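Local atomic coordinates of pyruvate formate-lyase 2 (Archaeoglobus fulgidus, PDB entry 2F3O), a protein that is of unknown function but belongs to the glycyl radical enzymes related to pyruvate formate-lyase, and probably has lyase activity. Residues K406-A411 with Y682-P686. Sequence-based numbering, arbitrary orientation.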
# COMPACT_ATOMS: atom_id res chain seq x y z
N LYS A 406 1.06 -23.93 -19.55
CA LYS A 406 0.06 -24.37 -18.58
C LYS A 406 0.69 -24.27 -17.19
O LYS A 406 0.02 -23.89 -16.22
CB LYS A 406 -0.38 -25.80 -18.90
CG LYS A 406 -1.56 -26.33 -18.14
CD LYS A 406 -2.12 -27.59 -18.82
CE LYS A 406 -2.24 -27.37 -20.35
NZ LYS A 406 -3.19 -28.31 -21.08
N ALA A 407 1.99 -24.56 -17.11
CA ALA A 407 2.75 -24.50 -15.88
C ALA A 407 2.86 -23.08 -15.43
O ALA A 407 2.71 -22.78 -14.25
CB ALA A 407 4.12 -25.07 -16.08
N LEU A 408 3.10 -22.19 -16.39
CA LEU A 408 3.29 -20.78 -16.09
C LEU A 408 1.97 -20.13 -15.70
O LEU A 408 1.92 -19.38 -14.74
CB LEU A 408 3.98 -20.05 -17.23
CG LEU A 408 5.44 -20.47 -17.44
CD1 LEU A 408 5.91 -20.04 -18.78
CD2 LEU A 408 6.39 -19.96 -16.36
N LYS A 409 0.89 -20.46 -16.39
CA LYS A 409 -0.43 -19.96 -15.99
C LYS A 409 -0.83 -20.35 -14.57
O LYS A 409 -1.48 -19.57 -13.90
CB LYS A 409 -1.52 -20.29 -17.02
CG LYS A 409 -1.78 -19.15 -17.97
CD LYS A 409 -2.25 -19.63 -19.32
CE LYS A 409 -3.76 -19.90 -19.36
NZ LYS A 409 -4.30 -19.79 -20.75
N ASN A 410 -0.41 -21.51 -14.09
CA ASN A 410 -0.67 -21.90 -12.70
C ASN A 410 0.23 -21.20 -11.70
O ASN A 410 -0.06 -21.17 -10.52
CB ASN A 410 -0.54 -23.41 -12.51
CG ASN A 410 -1.74 -24.14 -13.02
OD1 ASN A 410 -2.54 -23.60 -13.80
ND2 ASN A 410 -1.88 -25.39 -12.61
N ALA A 411 1.34 -20.64 -12.19
CA ALA A 411 2.23 -19.88 -11.36
C ALA A 411 1.77 -18.44 -11.39
O ALA A 411 2.47 -17.53 -10.92
CB ALA A 411 3.64 -20.00 -11.87
N TYR A 682 2.69 -31.87 -15.08
CA TYR A 682 3.61 -30.81 -15.49
C TYR A 682 3.05 -29.44 -15.23
O TYR A 682 3.80 -28.47 -15.04
CB TYR A 682 3.97 -30.95 -16.97
CG TYR A 682 4.91 -32.07 -17.19
CD1 TYR A 682 4.54 -33.18 -17.94
CD2 TYR A 682 6.17 -32.05 -16.62
CE1 TYR A 682 5.42 -34.24 -18.13
CE2 TYR A 682 7.05 -33.09 -16.80
CZ TYR A 682 6.68 -34.19 -17.56
OH TYR A 682 7.56 -35.23 -17.72
N GLU A 683 1.73 -29.38 -15.21
CA GLU A 683 0.94 -28.20 -14.89
C GLU A 683 1.30 -27.61 -13.54
O GLU A 683 1.07 -26.43 -13.31
CB GLU A 683 -0.56 -28.53 -14.97
CG GLU A 683 -1.07 -29.65 -14.00
CD GLU A 683 -1.03 -31.09 -14.59
OE1 GLU A 683 -1.75 -31.98 -14.06
OE2 GLU A 683 -0.26 -31.35 -15.55
N ASN A 684 1.88 -28.41 -12.65
CA ASN A 684 2.39 -27.93 -11.37
C ASN A 684 3.89 -27.80 -11.26
O ASN A 684 4.41 -27.69 -10.15
CB ASN A 684 1.97 -28.87 -10.27
CG ASN A 684 0.51 -28.93 -10.11
OD1 ASN A 684 -0.10 -29.98 -10.25
ND2 ASN A 684 -0.09 -27.78 -9.83
N LEU A 685 4.60 -27.81 -12.38
CA LEU A 685 6.06 -27.82 -12.33
C LEU A 685 6.67 -26.62 -13.06
O LEU A 685 7.35 -26.81 -14.06
CB LEU A 685 6.56 -29.11 -12.95
CG LEU A 685 7.93 -29.68 -12.62
CD1 LEU A 685 8.12 -29.91 -11.14
CD2 LEU A 685 8.10 -30.98 -13.35
N PRO A 686 6.46 -25.38 -12.56
CA PRO A 686 6.77 -24.26 -13.46
C PRO A 686 8.25 -23.85 -13.57
O PRO A 686 8.53 -22.87 -14.22
CB PRO A 686 5.99 -23.10 -12.84
CG PRO A 686 6.02 -23.41 -11.38
CD PRO A 686 5.97 -24.90 -11.25
O HOH W 1 2.70 -23.95 -11.80
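To one side of the Asn-410 side-chain amide plane, out past the edge between CB and ND2, lies the carbonyl oxygen of Glu-683, with Asn-410 ND2 3.2 Å from Glu-683 O. Near the plane of the same amide, beyond its nitrogen, comes ND2 of Asn-684. CB of Asn-410 already points at the turn from the helix, and chi1 of -78°, with CG anti to the carbonyl carbon, carries the amide along beside that carbonyl. The Tyr-682 ring leads away from the helix to pack on Ala-689, Val-720 and Met-721. The puckered ring of Pro-686 presents CB and CG to the methyl of Ala-411, with Pro-686 CB 4.0 Å from Ala-411 CB, while the helical carbonyl O of Ala-407 lies 3.6 Å from Pro-686 CB. Asn-615, from helix 597-615, also touches this ring. The principle illustrated is that a small residue lets a helix and a turn come close: CA of Ala-407 approaches CA of Glu-683 to 4.2 Å, and CB of Ala-407 rests 3.6 Å from Tyr-682 O, an oxygen that accepts a hydrogen bond from the backbone N of Leu-685. A water donates to Ala-407 O at 2.7 Å and, weakly, to Glu-683 O, linking the two backbones. At the margin Lys-406 and Glu-683 run side by side, their charged ends apart. Helix 401-410 follows strand 396-400, and the 682-686 turn precedes strand 692-696; both strands belong to one mixed five-stranded sheet, consistent with a half-barrel of the glycyl radical enzyme fold.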